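Local coordinates for protein flavin-dependent monooxygenase, oxygenase subunit HsaA (Mycobacterium tuberculosis, PDB 3AFF) that probably catalyses, as the oxygenase component of a two-component flavin-dependent monooxygenase, the ortho-hydroxylation of the phenolic seco-steroid 3-HSA during cholesterol breakdown, at residues 47-52 against 66-71; 15-20 against 72-77. One frame throughout, in Å; residues are numbered along the deposited sequence.

Interaction 1. Residues 47-52 against 66-71; sequences VGFFTL and ALFFEA
Phe49 and Phe68 meet across this contact through the outer atoms of their rings, with CZ of Phe49 3.6 Å from CE1 of Phe68. The ring centroids lie 5.4 Å apart and the planes are inclined at 31°. In both residues chi1 puts CG anti to the backbone N (170° in Phe49, 177° in Phe68), and the rings then meet between the two backbones, the side chains crossing at about a right angle.

Aliphatic groups fill in around this pair. The CB of Ala71, one helical turn after Phe68, lies at the edge of the Phe49 ring, 4.0 Å from its CE1. From the other segment, Leu52 comes to the edge of the Phe68 ring, in its plane, where Leu52 CB is 3.9 Å from Phe68 CD1. The CD1 methyl of the same leucine also approaches Ala71 CB at 4.2 Å. This packing is part of the hydrophobic core of the N-terminal helical domain of the acyl-CoA dehydrogenase fold, and Ile16 of helix 9-33 also touches Phe49.

The polar groups of the turn bond within it or to other residues, not across the contact. Gly48, with positive phi, closes helix 38-47 in a Schellman motif, and its carbonyl O receives the hydroxyl OG1 of Thr51 at 2.6 Å, in the carbonyl plane and on a lone pair. Phe50 O bonds Asn93 ND2, while backbone bonds of Thr51 with Leu61 and of Leu52 with Cys63 tie the turn to the loop ahead of helix 65-76.

The four touching residues are all buried and meet through carbon alone. With no polar bond between the two segments, their contact rests on complementary shape and the exclusion of water.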
# COMPACT_ATOMS: atom_id res chain seq x y z
N VAL A 47 38.72 33.07 -24.99
CA VAL A 47 37.48 32.68 -25.73
C VAL A 47 36.26 33.43 -25.20
O VAL A 47 35.14 33.32 -25.76
CB VAL A 47 37.18 31.15 -25.68
CG1 VAL A 47 38.38 30.35 -26.24
CG2 VAL A 47 36.76 30.68 -24.22
N GLY A 48 36.44 34.18 -24.12
CA GLY A 48 35.38 35.04 -23.63
C GLY A 48 34.52 34.44 -22.51
O GLY A 48 33.46 34.97 -22.22
N PHE A 49 34.98 33.37 -21.88
CA PHE A 49 34.18 32.67 -20.83
C PHE A 49 33.76 33.59 -19.68
O PHE A 49 32.59 33.60 -19.28
CB PHE A 49 34.90 31.43 -20.28
CG PHE A 49 34.22 30.86 -19.05
CD1 PHE A 49 33.11 30.01 -19.19
CD2 PHE A 49 34.61 31.27 -17.74
CE1 PHE A 49 32.44 29.50 -18.03
CE2 PHE A 49 33.92 30.79 -16.62
CZ PHE A 49 32.84 29.89 -16.77
N PHE A 50 34.72 34.37 -19.15
CA PHE A 50 34.42 35.27 -18.01
C PHE A 50 33.49 36.42 -18.35
O PHE A 50 32.81 36.98 -17.45
CB PHE A 50 35.69 35.78 -17.34
CG PHE A 50 36.54 34.69 -16.81
CD1 PHE A 50 36.12 33.95 -15.68
CD2 PHE A 50 37.68 34.33 -17.46
CE1 PHE A 50 36.91 32.89 -15.17
CE2 PHE A 50 38.47 33.28 -16.97
CZ PHE A 50 38.09 32.56 -15.84
N THR A 51 33.36 36.73 -19.64
CA THR A 51 32.39 37.75 -20.07
C THR A 51 30.92 37.35 -20.06
O THR A 51 30.04 38.22 -20.17
CB THR A 51 32.70 38.33 -21.50
OG1 THR A 51 32.38 37.34 -22.50
CG2 THR A 51 34.18 38.73 -21.59
N LEU A 52 30.65 36.04 -19.92
CA LEU A 52 29.32 35.50 -20.19
C LEU A 52 28.22 36.17 -19.41
O LEU A 52 27.19 36.55 -19.97
CB LEU A 52 29.29 33.98 -19.90
CG LEU A 52 29.82 33.08 -21.02
CD1 LEU A 52 30.15 31.65 -20.56
CD2 LEU A 52 28.92 33.11 -22.32
N ALA A 66 21.19 29.88 -18.23
CA ALA A 66 21.29 28.46 -18.55
C ALA A 66 22.48 28.13 -19.45
O ALA A 66 23.11 27.05 -19.34
CB ALA A 66 19.97 27.97 -19.12
N LEU A 67 22.86 29.07 -20.33
CA LEU A 67 24.04 28.87 -21.13
C LEU A 67 25.31 28.94 -20.34
O LEU A 67 26.28 28.22 -20.65
CB LEU A 67 24.12 29.91 -22.25
CG LEU A 67 23.00 29.75 -23.26
CD1 LEU A 67 23.14 30.84 -24.29
CD2 LEU A 67 23.00 28.32 -23.94
N PHE A 68 25.38 29.86 -19.39
CA PHE A 68 26.53 29.90 -18.50
C PHE A 68 26.70 28.57 -17.75
O PHE A 68 27.79 28.05 -17.69
CB PHE A 68 26.42 31.05 -17.47
CG PHE A 68 27.57 31.05 -16.49
CD1 PHE A 68 28.79 31.66 -16.83
CD2 PHE A 68 27.44 30.43 -15.24
CE1 PHE A 68 29.84 31.66 -15.94
CE2 PHE A 68 28.51 30.41 -14.35
CZ PHE A 68 29.69 31.03 -14.70
N PHE A 69 25.63 28.03 -17.16
CA PHE A 69 25.76 26.72 -16.44
C PHE A 69 26.13 25.52 -17.31
O PHE A 69 26.95 24.67 -16.90
CB PHE A 69 24.57 26.46 -15.49
CG PHE A 69 24.44 27.49 -14.41
CD1 PHE A 69 25.50 27.72 -13.53
CD2 PHE A 69 23.29 28.28 -14.29
CE1 PHE A 69 25.39 28.71 -12.51
CE2 PHE A 69 23.16 29.26 -13.29
CZ PHE A 69 24.20 29.50 -12.39
N GLU A 70 25.63 25.50 -18.56
CA GLU A 70 26.02 24.50 -19.56
C GLU A 70 27.51 24.50 -19.87
O GLU A 70 28.15 23.46 -19.92
CB GLU A 70 25.19 24.72 -20.88
CG GLU A 70 25.71 23.96 -22.08
CD GLU A 70 25.57 22.44 -21.91
OE1 GLU A 70 26.35 21.68 -22.61
OE2 GLU A 70 24.73 22.02 -21.04
N ALA A 71 28.05 25.70 -20.11
CA ALA A 71 29.48 25.91 -20.15
C ALA A 71 30.28 25.29 -19.00
O ALA A 71 31.32 24.63 -19.23
CB ALA A 71 29.76 27.47 -20.24

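Interaction 2. Residues 15-20 against 72-77; sequences AIDNLL and TRRLAS
Arg74 of helix 65-76 is gripped at its guanidinium by two acids: NH1 forms a salt bridge with Asp17 OD1 of helix 9-33 at 3.2 Å, and NE pairs with Glu70 OE1 one turn back on its own helix. The carboxylate of Asp17 and the guanidinium have planes 29° apart, and OD1 approaches obliquely, also lying 3.3 Å from Arg74 CD. Arg74 is extended from CG to NE, which brings NE out toward the exposed Asp17, and the guanidinium follows. The two acids would be expected to favour the charged form of the arginine.

Below the salt bridge the contact becomes apolar. Leu20 crosses Arg74 at about a right angle, its CD1 4.0 Å from Arg74 CB, while its CD2 reaches Leu75 CD2 at 3.9 Å. Leu75 CD2 also meets Ile16 CG2 at 4.1 Å, so it touches both Ile16 and Leu20. Toward the C-terminal end of the helix Ser77 OG bonds back to Arg74 O at 2.5 Å. That carbonyl O also lies 3.8 Å from Leu20 CD2.

The two helix segments run nearly parallel, at 7° with axes 10.0 Å apart. Leu44 of helix 38-47 and Ser86 of helix 80-96 also touch Leu75, while helix 233-259 packs on Thr72 and Ala76, placing helix 65-76 between helix 9-33 and the C-terminal helices.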
# COMPACT_ATOMS: atom_id res chain seq x y z
N ALA A 15 33.47 27.70 -28.73
CA ALA A 15 34.90 27.81 -28.45
C ALA A 15 35.39 27.08 -27.19
O ALA A 15 36.53 26.63 -27.13
CB ALA A 15 35.28 29.30 -28.39
N ILE A 16 34.55 26.99 -26.18
CA ILE A 16 34.81 26.13 -25.01
C ILE A 16 34.92 24.65 -25.43
O ILE A 16 35.82 23.92 -25.00
CB ILE A 16 33.73 26.39 -23.90
CG1 ILE A 16 34.09 27.69 -23.14
CG2 ILE A 16 33.65 25.24 -22.93
CD1 ILE A 16 32.93 28.40 -22.48
N ASP A 17 34.03 24.23 -26.31
CA ASP A 17 34.15 22.92 -26.89
C ASP A 17 35.53 22.65 -27.50
O ASP A 17 36.13 21.60 -27.25
CB ASP A 17 33.07 22.76 -27.94
CG ASP A 17 31.86 22.06 -27.41
OD1 ASP A 17 31.76 21.81 -26.16
OD2 ASP A 17 30.99 21.73 -28.25
N ASN A 18 36.08 23.61 -28.25
CA ASN A 18 37.42 23.44 -28.78
C ASN A 18 38.51 23.32 -27.72
O ASN A 18 39.57 22.72 -27.98
CB ASN A 18 37.75 24.52 -29.78
CG ASN A 18 37.02 24.32 -31.08
OD1 ASN A 18 36.34 25.23 -31.60
ND2 ASN A 18 37.11 23.10 -31.60
N LEU A 19 38.23 23.88 -26.54
CA LEU A 19 39.14 23.81 -25.42
C LEU A 19 39.14 22.45 -24.67
O LEU A 19 40.10 22.14 -23.98
CB LEU A 19 38.80 24.92 -24.43
CG LEU A 19 39.10 26.39 -24.71
CD1 LEU A 19 39.03 27.14 -23.37
CD2 LEU A 19 40.46 26.58 -25.32
N LEU A 20 38.09 21.65 -24.79
CA LEU A 20 37.95 20.51 -23.89
C LEU A 20 39.06 19.48 -23.97
O LEU A 20 39.58 19.04 -22.93
CB LEU A 20 36.54 19.87 -23.95
CG LEU A 20 35.32 20.75 -23.61
CD1 LEU A 20 34.09 19.90 -23.55
CD2 LEU A 20 35.47 21.53 -22.30
N THR A 72 29.84 25.51 -17.76
CA THR A 72 30.53 24.89 -16.62
C THR A 72 30.39 23.36 -16.57
O THR A 72 31.28 22.66 -16.07
CB THR A 72 30.05 25.50 -15.25
OG1 THR A 72 28.73 25.05 -14.95
CG2 THR A 72 30.05 27.06 -15.34
N ARG A 73 29.23 22.87 -16.98
CA ARG A 73 28.96 21.41 -17.07
C ARG A 73 29.97 20.75 -18.03
O ARG A 73 30.63 19.76 -17.67
CB ARG A 73 27.51 21.14 -17.54
CG ARG A 73 27.08 19.62 -17.40
CD ARG A 73 25.86 19.23 -18.27
NE ARG A 73 26.06 19.50 -19.69
CZ ARG A 73 26.82 18.73 -20.49
NH1 ARG A 73 27.37 17.62 -20.05
NH2 ARG A 73 26.98 19.03 -21.76
N ARG A 74 30.13 21.33 -19.22
CA ARG A 74 31.15 20.87 -20.20
C ARG A 74 32.56 20.88 -19.65
O ARG A 74 33.29 19.86 -19.71
CB ARG A 74 31.14 21.70 -21.49
CG ARG A 74 29.80 21.80 -22.12
CD ARG A 74 29.85 22.52 -23.53
NE ARG A 74 28.50 22.65 -24.06
CZ ARG A 74 28.18 23.15 -25.26
NH1 ARG A 74 29.12 23.58 -26.09
NH2 ARG A 74 26.91 23.25 -25.58
N LEU A 75 32.98 22.01 -19.09
CA LEU A 75 34.27 22.07 -18.44
C LEU A 75 34.47 21.03 -17.39
O LEU A 75 35.55 20.46 -17.28
CB LEU A 75 34.55 23.47 -17.83
CG LEU A 75 34.68 24.59 -18.88
CD1 LEU A 75 34.53 26.08 -18.28
CD2 LEU A 75 35.94 24.40 -19.69
N ALA A 76 33.48 20.85 -16.53
CA ALA A 76 33.66 19.92 -15.42
C ALA A 76 33.63 18.47 -15.92
O ALA A 76 34.10 17.58 -15.21
CB ALA A 76 32.67 20.13 -14.33
N SER A 77 33.09 18.24 -17.11
CA SER A 77 33.02 16.88 -17.66
C SER A 77 34.39 16.38 -18.10
O SER A 77 34.56 15.19 -18.36
CB SER A 77 31.99 16.83 -18.81
OG SER A 77 32.49 17.47 -19.99

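How the interactions relate
From the N terminus, helix 9-33 supplies residues 15-20, and the chain then passes through helix 38-47 to residues 47-52. It next enters helix 65-76, where 66-71 completes interaction 1 and closes a short loop. Residues 72-77, farther along the same helix and at its end, complete interaction 2 and close a longer loop within which interaction 1 is nested. The two contacts thus occupy successive parts of one helix, with centres about 10 Å apart, and they merge where Ile16 CD1 lies 3.7 Å from Phe49 CD1. Together they join helix 9-33, the end of helix 38-47 and helix 65-76 into one N-terminal helical core.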